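Long-range contacts in CptN Toxin (Eubacterium rectale DSM 17629, PDB 4RMO), which is the protein toxin of the CptIN type III toxin-antitoxin system, probably an RNA-cleaving enzyme held in check by its bound RNA antitoxin: residues 9-14 with 92-96; 57-61 with 73-77; 88-92 with 125-130. Residues are numbered along the deposited sequence.

Interaction 1 (9-14 with 92-96); sequences IKDRFF and MFPIS
Residues 9-14 leave strand 6-9 and turn at Lys10 into helix 11-17. They pack on residues 92-96, of which residues from Phe93 on are extended. The nearest CA atoms are those of Phe13 and Ile95, 8.1 Å apart. No hydrogen bond crosses; the contact is apolar. Ile9 points toward the strand. Its CD1 lies 3.6 Å from Phe93 CZ, at the ring edge, and its CG2 3.6 Å from Ile95 CD1. The backbone then turns, with Phe13 N bonded to Lys10 O at 3.0 Å. Phe13, chi1 t, lays its ring against both Phe93 and Ile95. Its ring is strongly offset from that of Phe93: centroids 5.4 Å apart, planes at 27°. Ile95 CD1 makes a CH-pi contact over one face of the Phe13 ring, 3.8 Å from its centroid. Phe13 CZ reaches Pro94 O at 3.5 Å. Phe14, chi1 m, only grazes Phe93, CZ to CZ 4.4 Å. This is helix-on-sheet packing. Tyr99 meets Phe13 edge-to-face, strand 44-51 pairs with 93-96, and Pro94 turns away toward helix 146-153.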
loop_
_atom_site.group_PDB
_atom_site.type_symbol
_atom_site.label_atom_id
_atom_site.label_comp_id
_atom_site.label_asym_id
_atom_site.label_seq_id
_atom_site.Cartn_x
_atom_site.Cartn_y
_atom_site.Cartn_z
ATOM N N ILE A 9 -6.353 -27.430 17.473
ATOM C CA ILE A 9 -5.492 -28.507 17.048
ATOM C C ILE A 9 -5.697 -29.685 17.996
ATOM O O ILE A 9 -5.838 -29.505 19.181
ATOM C CB ILE A 9 -4.028 -28.092 17.092
ATOM C CG1 ILE A 9 -3.774 -26.967 16.081
ATOM C CG2 ILE A 9 -3.107 -29.247 16.796
ATOM C CD1 ILE A 9 -2.373 -26.403 16.136
ATOM N N LYS A 10 -5.748 -30.874 17.428
ATOM C CA LYS A 10 -5.951 -32.102 18.191
ATOM C C LYS A 10 -4.846 -32.335 19.140
ATOM O O LYS A 10 -3.662 -32.112 18.799
ATOM C CB LYS A 10 -5.986 -33.288 17.258
ATOM C CG LYS A 10 -7.212 -33.320 16.353
ATOM C CD LYS A 10 -7.203 -34.598 15.486
ATOM C CE LYS A 10 -8.375 -34.527 14.517
ATOM N NZ LYS A 10 -8.375 -35.533 13.431
ATOM N N ASP A 11 -5.189 -32.813 20.315
ATOM C CA ASP A 11 -4.143 -33.157 21.302
ATOM C C ASP A 11 -3.190 -34.207 20.759
ATOM O O ASP A 11 -1.993 -34.257 21.111
ATOM C CB ASP A 11 -4.768 -33.599 22.646
ATOM C CG ASP A 11 -5.216 -32.402 23.500
ATOM O OD1 ASP A 11 -4.736 -31.244 23.281
ATOM O OD2 ASP A 11 -6.107 -32.596 24.354
ATOM N N ARG A 12 -3.715 -35.042 19.871
ATOM C CA ARG A 12 -2.905 -36.080 19.227
ATOM C C ARG A 12 -1.633 -35.509 18.616
ATOM O O ARG A 12 -0.592 -36.165 18.597
ATOM C CB ARG A 12 -3.755 -36.744 18.155
ATOM C CG ARG A 12 -3.299 -38.094 17.720
ATOM C CD ARG A 12 -3.838 -38.386 16.316
ATOM N NE ARG A 12 -3.051 -39.484 15.718
ATOM C CZ ARG A 12 -2.815 -39.701 14.418
ATOM N NH1 ARG A 12 -3.384 -38.982 13.445
ATOM N NH2 ARG A 12 -2.010 -40.715 14.082
ATOM N N PHE A 13 -1.729 -34.310 18.033
ATOM C CA PHE A 13 -0.552 -33.668 17.446
ATOM C C PHE A 13 0.539 -33.518 18.510
ATOM O O PHE A 13 1.687 -33.899 18.285
ATOM C CB PHE A 13 -0.875 -32.305 16.858
ATOM C CG PHE A 13 0.338 -31.553 16.353
ATOM C CD1 PHE A 13 0.898 -31.859 15.149
ATOM C CD2 PHE A 13 0.904 -30.529 17.118
ATOM C CE1 PHE A 13 1.998 -31.146 14.684
ATOM C CE2 PHE A 13 2.002 -29.832 16.671
ATOM C CZ PHE A 13 2.562 -30.142 15.453
ATOM N N PHE A 14 0.160 -33.027 19.663
ATOM C CA PHE A 14 1.124 -32.743 20.688
ATOM C C PHE A 14 1.696 -34.012 21.336
ATOM O O PHE A 14 2.899 -34.058 21.657
ATOM C CB PHE A 14 0.507 -31.785 21.698
ATOM C CG PHE A 14 0.189 -30.426 21.071
ATOM C CD1 PHE A 14 1.157 -29.445 21.001
ATOM C CD2 PHE A 14 -1.026 -30.197 20.469
ATOM C CE1 PHE A 14 0.867 -28.230 20.405
ATOM C CE2 PHE A 14 -1.324 -28.988 19.853
ATOM C CZ PHE A 14 -0.382 -28.003 19.840
HETATM N N MSE A 92 6.167 -20.614 16.373
HETATM C CA MSE A 92 5.414 -21.154 15.245
HETATM C C MSE A 92 5.918 -22.521 14.870
HETATM O O MSE A 92 7.088 -22.852 15.128
HETATM C CB MSE A 92 5.556 -20.234 14.051
HETATM C CG MSE A 92 7.007 -20.210 13.548
HETATM SE SE MSE A 92 7.205 -18.809 12.174
HETATM C CE MSE A 92 6.117 -19.564 10.740
ATOM N N PHE A 93 5.077 -23.294 14.193
ATOM C CA PHE A 93 5.421 -24.677 13.912
ATOM C C PHE A 93 4.575 -25.245 12.818
ATOM O O PHE A 93 3.539 -24.686 12.481
ATOM C CB PHE A 93 5.202 -25.530 15.182
ATOM C CG PHE A 93 3.759 -25.546 15.641
ATOM C CD1 PHE A 93 2.863 -26.465 15.140
ATOM C CD2 PHE A 93 3.323 -24.649 16.574
ATOM C CE1 PHE A 93 1.569 -26.504 15.578
ATOM C CE2 PHE A 93 2.013 -24.648 17.009
ATOM C CZ PHE A 93 1.120 -25.588 16.489
ATOM N N PRO A 94 5.009 -26.352 12.235
ATOM C CA PRO A 94 4.273 -26.913 11.109
ATOM C C PRO A 94 3.329 -28.003 11.471
ATOM O O PRO A 94 3.498 -28.660 12.478
ATOM C CB PRO A 94 5.373 -27.491 10.249
ATOM C CG PRO A 94 6.411 -27.919 11.229
ATOM C CD PRO A 94 6.308 -27.004 12.415
ATOM N N ILE A 95 2.321 -28.194 10.644
ATOM C CA ILE A 95 1.305 -29.169 10.920
ATOM C C ILE A 95 0.677 -29.668 9.609
ATOM O O ILE A 95 0.877 -29.070 8.557
ATOM C CB ILE A 95 0.224 -28.558 11.807
ATOM C CG1 ILE A 95 -0.554 -29.636 12.526
ATOM C CG2 ILE A 95 -0.761 -27.713 11.018
ATOM C CD1 ILE A 95 -1.169 -29.135 13.814
ATOM N N SER A 96 -0.029 -30.789 9.666
ATOM C CA SER A 96 -0.739 -31.301 8.501
ATOM C C SER A 96 -2.195 -31.380 8.832
ATOM O O SER A 96 -2.589 -31.319 9.995
ATOM C CB SER A 96 -0.219 -32.708 8.088
ATOM O OG SER A 96 -0.455 -33.674 9.088
#

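Interaction 2 (57-61 with 73-77); sequences YKKIV and IIHIV. With nucleotides of chain B.
Helix 54-65 lies across the start of strand 75-78. The short segments 57-61 and 75-77 run at 127° to each other, with axes 9.2 Å apart at closest approach. The nearest CA pairs are Val61 with Ile74 at 6.4 Å and Lys58 with Ile76 at 7.7 Å. The helical turn is closed by Val61 N to Tyr57 O, 3.0 Å. No hydrogen bond joins the two segments, so shape does the work.

Ile74 and Ile76 point toward the helix and form two bumps, while His75 between them points away. Ile74 enters the hollow lined by Tyr57, Ile60 and Val61. Its CD1 is 3.7 Å from Tyr57 CD1, at the ring edge, and its CG2 is 3.6 Å from Val61 CG2. Ile76, m and t, sends CD1 between Tyr57, Lys58 and Val61. Ile76 CD1 lies 3.7 Å from Lys58 CG, 4.3 Å from Tyr57 CB and 4.4 Å from Val61 CG2. The aliphatic part of Lys58 thus borders the second hollow. Ile73 CD1 closes the other end, 4.3 Å from Ile60 CG2.

At this end the apolar surface meets the RNA. Ile60 CD1 lies 3.3 Å from C4 of U4 of chain B, and Ile73 CD1 3.4 Å from O2 of the same base. Tyr57, chi1 m, carries its OH to O6 of G3 of chain B, a 2.6 Å hydrogen bond. Lys23 also bonds this hydroxyl. The whole is a helix packed on an antiparallel sheet, with one end serving as a wall of the RNA-binding site.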
loop_
_atom_site.group_PDB
_atom_site.type_symbol
_atom_site.label_atom_id
_atom_site.label_comp_id
_atom_site.label_asym_id
_atom_site.label_seq_id
_atom_site.Cartn_x
_atom_site.Cartn_y
_atom_site.Cartn_z
ATOM N N TYR A 57 3.607 -10.506 27.477
ATOM C CA TYR A 57 4.136 -10.410 26.123
ATOM C C TYR A 57 4.432 -8.988 25.668
ATOM O O TYR A 57 5.317 -8.789 24.849
ATOM C CB TYR A 57 3.277 -11.222 25.151
ATOM C CG TYR A 57 3.533 -12.721 25.414
ATOM C CD1 TYR A 57 4.716 -13.301 25.033
ATOM C CD2 TYR A 57 2.652 -13.483 26.168
ATOM C CE1 TYR A 57 5.011 -14.629 25.357
ATOM C CE2 TYR A 57 2.950 -14.805 26.516
ATOM C CZ TYR A 57 4.131 -15.389 26.066
ATOM O OH TYR A 57 4.442 -16.703 26.373
ATOM N N LYS A 58 3.746 -8.014 26.242
ATOM C CA LYS A 58 4.073 -6.587 26.041
ATOM C C LYS A 58 5.487 -6.269 26.498
ATOM O O LYS A 58 6.170 -5.522 25.827
ATOM C CB LYS A 58 3.106 -5.648 26.769
ATOM C CG LYS A 58 1.908 -5.258 25.896
ATOM C CD LYS A 58 0.939 -4.301 26.637
ATOM C CE LYS A 58 -0.231 -3.589 25.936
ATOM N NZ LYS A 58 -0.091 -3.285 24.485
ATOM N N LYS A 59 5.915 -6.833 27.630
ATOM C CA LYS A 59 7.274 -6.591 28.126
ATOM C C LYS A 59 8.289 -7.131 27.166
ATOM O O LYS A 59 9.342 -6.531 26.961
ATOM C CB LYS A 59 7.504 -7.175 29.499
ATOM C CG LYS A 59 6.719 -6.440 30.580
ATOM C CD LYS A 59 6.870 -7.007 32.003
ATOM C CE LYS A 59 5.885 -6.244 32.905
ATOM N NZ LYS A 59 5.504 -7.001 34.127
ATOM N N ILE A 60 7.971 -8.228 26.519
ATOM C CA ILE A 60 8.928 -8.799 25.585
ATOM C C ILE A 60 9.010 -7.976 24.309
ATOM O O ILE A 60 10.106 -7.676 23.839
ATOM C CB ILE A 60 8.598 -10.260 25.300
ATOM C CG1 ILE A 60 8.935 -11.057 26.569
ATOM C CG2 ILE A 60 9.383 -10.752 24.110
ATOM C CD1 ILE A 60 8.380 -12.432 26.585
ATOM N N VAL A 61 7.862 -7.525 23.820
ATOM C CA VAL A 61 7.837 -6.559 22.720
ATOM C C VAL A 61 8.652 -5.273 23.025
ATOM O O VAL A 61 9.480 -4.845 22.211
ATOM C CB VAL A 61 6.393 -6.167 22.362
ATOM C CG1 VAL A 61 6.328 -4.927 21.431
ATOM C CG2 VAL A 61 5.702 -7.357 21.710
ATOM N N ILE A 73 9.044 -11.419 16.836
ATOM C CA ILE A 73 8.810 -12.696 17.474
ATOM C C ILE A 73 7.461 -12.740 18.239
ATOM O O ILE A 73 6.935 -13.819 18.508
ATOM C CB ILE A 73 9.959 -13.091 18.438
ATOM C CG1 ILE A 73 10.287 -12.001 19.431
ATOM C CG2 ILE A 73 11.192 -13.419 17.637
ATOM C CD1 ILE A 73 11.174 -12.473 20.562
ATOM N N ILE A 74 6.923 -11.568 18.542
ATOM C CA ILE A 74 5.627 -11.407 19.156
ATOM C C ILE A 74 4.918 -10.232 18.544
ATOM O O ILE A 74 5.507 -9.148 18.344
ATOM C CB ILE A 74 5.800 -11.156 20.624
ATOM C CG1 ILE A 74 6.182 -12.463 21.297
ATOM C CG2 ILE A 74 4.510 -10.673 21.248
ATOM C CD1 ILE A 74 7.097 -12.192 22.431
ATOM N N HIS A 75 3.655 -10.433 18.222
ATOM C CA HIS A 75 2.815 -9.354 17.699
ATOM C C HIS A 75 1.472 -9.407 18.432
ATOM O O HIS A 75 0.841 -10.472 18.555
ATOM C CB HIS A 75 2.630 -9.552 16.210
ATOM C CG HIS A 75 1.891 -8.439 15.542
ATOM N ND1 HIS A 75 2.465 -7.214 15.275
ATOM C CD2 HIS A 75 0.632 -8.367 15.074
ATOM C CE1 HIS A 75 1.575 -6.423 14.706
ATOM N NE2 HIS A 75 0.450 -7.101 14.577
ATOM N N ILE A 76 1.061 -8.265 18.936
ATOM C CA ILE A 76 -0.141 -8.140 19.742
ATOM C C ILE A 76 -1.136 -7.318 18.964
ATOM O O ILE A 76 -0.829 -6.223 18.490
ATOM C CB ILE A 76 0.165 -7.467 21.083
ATOM C CG1 ILE A 76 1.003 -8.415 21.932
ATOM C CG2 ILE A 76 -1.115 -7.145 21.827
ATOM C CD1 ILE A 76 1.578 -7.785 23.162
ATOM N N VAL A 77 -2.314 -7.865 18.775
ATOM C CA VAL A 77 -3.352 -7.162 18.083
ATOM C C VAL A 77 -4.729 -7.559 18.615
ATOM O O VAL A 77 -4.935 -8.662 19.141
ATOM C CB VAL A 77 -3.243 -7.415 16.565
ATOM C CG1 VAL A 77 -3.584 -8.844 16.210
ATOM C CG2 VAL A 77 -4.133 -6.461 15.779
ATOM P P U B 4 13.740 -16.424 30.283
ATOM O OP1 U B 4 14.926 -16.534 31.151
ATOM O OP2 U B 4 12.480 -15.828 30.789
ATOM O "O5'" U B 4 14.055 -15.628 28.939
ATOM C "C5'" U B 4 15.147 -16.028 28.092
ATOM C "C4'" U B 4 15.212 -15.119 26.888
ATOM O "O4'" U B 4 14.097 -15.443 26.000
ATOM C "C3'" U B 4 15.089 -13.618 27.168
ATOM O "O3'" U B 4 15.688 -12.852 26.124
ATOM C "C2'" U B 4 13.594 -13.373 26.990
ATOM O "O2'" U B 4 13.211 -12.044 26.706
ATOM C "C1'" U B 4 13.311 -14.280 25.795
ATOM N N1 U B 4 11.919 -14.691 25.666
ATOM C C2 U B 4 11.305 -14.527 24.443
ATOM O O2 U B 4 11.876 -14.072 23.475
ATOM N N3 U B 4 9.994 -14.928 24.399
ATOM C C4 U B 4 9.252 -15.455 25.438
ATOM O O4 U B 4 8.101 -15.823 25.232
ATOM C C5 U B 4 9.966 -15.596 26.669
ATOM C C6 U B 4 11.242 -15.224 26.739
ATOM P P G B 3 8.812 -17.491 32.485
ATOM O OP1 G B 3 9.357 -16.744 33.599
ATOM O OP2 G B 3 7.765 -16.851 31.623
ATOM O "O5'" G B 3 9.910 -17.962 31.449
ATOM C "C5'" G B 3 11.031 -18.754 31.852
ATOM C "C4'" G B 3 11.683 -19.368 30.630
ATOM O "O4'" G B 3 10.710 -20.226 29.969
ATOM C "C3'" G B 3 12.125 -18.394 29.552
ATOM O "O3'" G B 3 13.455 -17.920 29.767
ATOM C "C2'" G B 3 12.092 -19.269 28.311
ATOM O "O2'" G B 3 13.246 -20.064 28.146
ATOM C "C1'" G B 3 10.853 -20.122 28.570
ATOM N N9 G B 3 9.635 -19.528 28.023
ATOM C C8 G B 3 8.782 -18.664 28.658
ATOM N N7 G B 3 7.810 -18.247 27.894
ATOM C C5 G B 3 8.020 -18.898 26.687
ATOM C C6 G B 3 7.287 -18.848 25.485
ATOM O O6 G B 3 6.244 -18.238 25.249
ATOM N N1 G B 3 7.852 -19.660 24.504
ATOM C C2 G B 3 9.001 -20.390 24.654
ATOM N N2 G B 3 9.409 -21.081 23.582
ATOM N N3 G B 3 9.700 -20.439 25.774
ATOM C C4 G B 3 9.146 -19.686 26.748
#

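Interaction 3 (88-92 with 125-130); sequences LIQDM and KARKVL. With nucleotides of chain B.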
loop_
_atom_site.group_PDB
_atom_site.type_symbol
_atom_site.label_atom_id
_atom_site.label_comp_id
_atom_site.label_asym_id
_atom_site.label_seq_id
_atom_site.Cartn_x
_atom_site.Cartn_y
_atom_site.Cartn_z
ATOM N N LEU A 88 2.454 -15.654 19.234
ATOM C CA LEU A 88 3.796 -16.038 19.632
ATOM C C LEU A 88 4.483 -16.621 18.398
ATOM O O LEU A 88 4.643 -17.828 18.241
ATOM C CB LEU A 88 3.818 -16.994 20.792
ATOM C CG LEU A 88 3.027 -16.646 22.063
ATOM C CD1 LEU A 88 3.484 -17.470 23.274
ATOM C CD2 LEU A 88 2.991 -15.195 22.379
ATOM N N ILE A 89 4.895 -15.716 17.525
ATOM C CA ILE A 89 5.450 -16.089 16.247
ATOM C C ILE A 89 6.752 -16.872 16.497
ATOM O O ILE A 89 7.085 -17.791 15.747
ATOM C CB ILE A 89 5.705 -14.826 15.395
ATOM C CG1 ILE A 89 4.395 -14.025 15.295
ATOM C CG2 ILE A 89 6.216 -15.205 14.028
ATOM C CD1 ILE A 89 4.445 -12.808 14.384
ATOM N N GLN A 90 7.481 -16.474 17.540
ATOM C CA GLN A 90 8.634 -17.222 18.041
ATOM C C GLN A 90 8.417 -18.733 18.082
ATOM O O GLN A 90 9.344 -19.494 17.848
ATOM C CB GLN A 90 8.985 -16.734 19.455
ATOM C CG GLN A 90 7.823 -16.818 20.431
ATOM C CD GLN A 90 8.161 -16.289 21.787
ATOM O OE1 GLN A 90 8.966 -15.369 21.932
ATOM N NE2 GLN A 90 7.491 -16.829 22.817
ATOM N N ASP A 91 7.177 -19.154 18.362
ATOM C CA ASP A 91 6.883 -20.550 18.647
ATOM C C ASP A 91 6.064 -21.177 17.552
ATOM O O ASP A 91 5.339 -22.157 17.765
ATOM C CB ASP A 91 6.145 -20.655 19.966
ATOM C CG ASP A 91 7.014 -20.290 21.129
ATOM O OD1 ASP A 91 8.195 -20.663 21.135
ATOM O OD2 ASP A 91 6.506 -19.672 22.094
HETATM N N MSE A 92 6.167 -20.614 16.373
HETATM C CA MSE A 92 5.414 -21.154 15.245
HETATM C C MSE A 92 5.918 -22.521 14.870
HETATM O O MSE A 92 7.088 -22.852 15.128
HETATM C CB MSE A 92 5.556 -20.234 14.051
HETATM C CG MSE A 92 7.007 -20.210 13.548
HETATM SE SE MSE A 92 7.205 -18.809 12.174
HETATM C CE MSE A 92 6.117 -19.564 10.740
ATOM N N LYS A 125 6.253 -10.933 9.499
ATOM C CA LYS A 125 7.031 -11.215 10.685
ATOM C C LYS A 125 7.338 -12.699 10.730
ATOM O O LYS A 125 8.431 -13.099 11.108
ATOM C CB LYS A 125 6.282 -10.745 11.918
ATOM C CG LYS A 125 6.363 -9.260 12.088
ATOM C CD LYS A 125 5.633 -8.770 13.312
ATOM C CE LYS A 125 5.663 -7.248 13.410
ATOM N NZ LYS A 125 5.476 -6.828 14.813
ATOM N N ALA A 126 6.380 -13.504 10.305
ATOM C CA ALA A 126 6.499 -14.936 10.380
ATOM C C ALA A 126 7.505 -15.469 9.392
ATOM O O ALA A 126 8.176 -16.467 9.663
ATOM C CB ALA A 126 5.146 -15.583 10.122
ATOM N N ARG A 127 7.561 -14.866 8.219
ATOM C CA ARG A 127 8.535 -15.284 7.201
ATOM C C ARG A 127 9.932 -14.986 7.670
ATOM O O ARG A 127 10.849 -15.758 7.461
ATOM C CB ARG A 127 8.260 -14.572 5.899
ATOM C CG ARG A 127 7.044 -15.137 5.192
ATOM C CD ARG A 127 6.825 -14.494 3.795
ATOM N NE ARG A 127 5.564 -14.988 3.238
ATOM C CZ ARG A 127 5.362 -16.231 2.813
ATOM N NH1 ARG A 127 6.333 -17.137 2.811
ATOM N NH2 ARG A 127 4.160 -16.579 2.381
ATOM N N LYS A 128 10.093 -13.830 8.295
ATOM C CA LYS A 128 11.342 -13.450 8.850
ATOM C C LYS A 128 11.756 -14.398 10.009
ATOM O O LYS A 128 12.886 -14.883 10.061
ATOM C CB LYS A 128 11.248 -12.037 9.375
ATOM C CG LYS A 128 12.540 -11.533 9.950
ATOM C CD LYS A 128 12.521 -10.049 10.258
ATOM C CE LYS A 128 13.808 -9.649 10.999
ATOM N NZ LYS A 128 13.796 -8.260 11.571
ATOM N N VAL A 129 10.844 -14.634 10.941
ATOM C CA VAL A 129 11.154 -15.471 12.060
ATOM C C VAL A 129 11.500 -16.894 11.596
ATOM O O VAL A 129 12.464 -17.491 12.057
ATOM C CB VAL A 129 10.009 -15.507 13.063
ATOM C CG1 VAL A 129 10.155 -16.710 13.977
ATOM C CG2 VAL A 129 9.985 -14.221 13.855
ATOM N N LEU A 130 10.698 -17.436 10.700
ATOM C CA LEU A 130 10.971 -18.767 10.196
ATOM C C LEU A 130 12.331 -18.809 9.485
ATOM O O LEU A 130 13.061 -19.806 9.566
ATOM C CB LEU A 130 9.875 -19.210 9.272
ATOM C CG LEU A 130 10.062 -20.595 8.670
ATOM C CD1 LEU A 130 10.187 -21.609 9.776
ATOM C CD2 LEU A 130 8.898 -20.914 7.738
ATOM P P G B 3 8.812 -17.491 32.485
ATOM O OP1 G B 3 9.357 -16.744 33.599
ATOM O OP2 G B 3 7.765 -16.851 31.623
ATOM O "O5'" G B 3 9.910 -17.962 31.449
ATOM C "C5'" G B 3 11.031 -18.754 31.852
ATOM C "C4'" G B 3 11.683 -19.368 30.630
ATOM O "O4'" G B 3 10.710 -20.226 29.969
ATOM C "C3'" G B 3 12.125 -18.394 29.552
ATOM O "O3'" G B 3 13.455 -17.920 29.767
ATOM C "C2'" G B 3 12.092 -19.269 28.311
ATOM O "O2'" G B 3 13.246 -20.064 28.146
ATOM C "C1'" G B 3 10.853 -20.122 28.570
ATOM N N9 G B 3 9.635 -19.528 28.023
ATOM C C8 G B 3 8.782 -18.664 28.658
ATOM N N7 G B 3 7.810 -18.247 27.894
ATOM C C5 G B 3 8.020 -18.898 26.687
ATOM C C6 G B 3 7.287 -18.848 25.485
ATOM O O6 G B 3 6.244 -18.238 25.249
ATOM N N1 G B 3 7.852 -19.660 24.504
ATOM C C2 G B 3 9.001 -20.390 24.654
ATOM N N2 G B 3 9.409 -21.081 23.582
ATOM N N3 G B 3 9.700 -20.439 25.774
ATOM C C4 G B 3 9.146 -19.686 26.748
ATOM P P U B 4 13.740 -16.424 30.283
ATOM O OP1 U B 4 14.926 -16.534 31.151
ATOM O OP2 U B 4 12.480 -15.828 30.789
ATOM O "O5'" U B 4 14.055 -15.628 28.939
ATOM C "C5'" U B 4 15.147 -16.028 28.092
ATOM C "C4'" U B 4 15.212 -15.119 26.888
ATOM O "O4'" U B 4 14.097 -15.443 26.000
ATOM C "C3'" U B 4 15.089 -13.618 27.168
ATOM O "O3'" U B 4 15.688 -12.852 26.124
ATOM C "C2'" U B 4 13.594 -13.373 26.990
ATOM O "O2'" U B 4 13.211 -12.044 26.706
ATOM C "C1'" U B 4 13.311 -14.280 25.795
ATOM N N1 U B 4 11.919 -14.691 25.666
ATOM C C2 U B 4 11.305 -14.527 24.443
ATOM O O2 U B 4 11.876 -14.072 23.475
ATOM N N3 U B 4 9.994 -14.928 24.399
ATOM C C4 U B 4 9.252 -15.455 25.438
ATOM O O4 U B 4 8.101 -15.823 25.232
ATOM C C5 U B 4 9.966 -15.596 26.669
ATOM C C6 U B 4 11.242 -15.224 26.739
ATOM P P U B 26 10.338 -16.642 1.489
ATOM O OP1 U B 26 9.563 -17.629 0.697
ATOM O OP2 U B 26 9.831 -16.097 2.780
ATOM O "O5'" U B 26 11.783 -17.176 1.923
ATOM C "C5'" U B 26 12.658 -17.840 0.964
ATOM C "C4'" U B 26 13.883 -18.358 1.674
ATOM O "O4'" U B 26 14.534 -17.247 2.360
ATOM C "C3'" U B 26 13.619 -19.413 2.743
ATOM O "O3'" U B 26 14.726 -20.287 2.790
ATOM C "C2'" U B 26 13.603 -18.587 4.028
ATOM O "O2'" U B 26 13.928 -19.268 5.220
ATOM C "C1'" U B 26 14.679 -17.539 3.730
ATOM N N1 U B 26 14.490 -16.293 4.488
ATOM C C2 U B 26 15.442 -15.950 5.418
ATOM O O2 U B 26 16.426 -16.639 5.637
ATOM N N3 U B 26 15.182 -14.794 6.109
ATOM C C4 U B 26 14.090 -13.962 5.966
ATOM O O4 U B 26 14.004 -12.942 6.656
ATOM C C5 U B 26 13.170 -14.366 4.960
ATOM C C6 U B 26 13.378 -15.507 4.294
#
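Residues 88-92 form a tight turn between strands 84-87 and 93-96, with a short 3-10 segment at 89-90. Asp91 N bonds Leu88 O at 2.9 Å, and Met92 N bonds Ile89 O at 3.0 Å. Residues 125-130 are regular helix within 116-134. The nearest CA pairs are Ile89 with Ala126 at 6.1 Å, Gln90 with Val129 at 6.7 Å and Met92 with Leu130 at 7.9 Å.

Ile89 and Met92 point toward the helix. Ile89 CD1 lies 3.7 Å from Lys125 CB, and its CG2 is 4.1 Å from Ala126 CB and 3.9 Å from Val129 CG2. Met92 is selenomethionine. Its SE sits 4.0 Å from both Val129 CG1 and Leu130 CB, and 3.6 Å from Ala126 O. Its CE is 4.1 Å from Ala126 CB. Lys125 NZ turns to Cys71 O and His75.

Gln90 and Asp91 point away from the helix. U4 of chain B donates N3 to Gln90 OE1 and accepts Gln90 NE2 at O4, both at 2.7 Å. G3 of chain B donates N2 to Asp91 OD1 and N1 to Asp91 OD2, both at 2.8 Å. Gln90 NE2 also bonds Asp91 OD2 at 3.1 Å. The helix meets U26 of chain B: Lys128 CA lies 3.5 Å from its O4, Arg127 CD 3.6 Å from its OP2.

The chemistry is divided by face. An apolar side holds the turn to the helix without crossing hydrogen bonds. The polar side pairs with base edges, and its donors and acceptors match the Watson-Crick edges of guanine and uracil. This is consistent with base-specific recognition of the RNA.

In the fold
Interactions 2 and 3 touch and build one RNA site, their centres 12 Å apart. Ile73 O and Gln90 N, 2.9 Å apart, probably form a hydrogen bond. A second probable one joins His75 ND1 and Lys125 NZ at 3.1 Å. Both interactions contact G3 and U4 of chain B, so the 57-61 helix and the 88-92 turn meet the same two nucleotides. Interactions 1 and 3 overlap at Met92, where the turn enters strand 93-96; its side chain packs in interaction 3. Between centres, interaction 1 is 16 Å from interaction 3 and 23 Å from interaction 2; its nearest atom is about 8 Å from the RNA. Interactions 1 and 2 lie on opposite sides of the chain's centre.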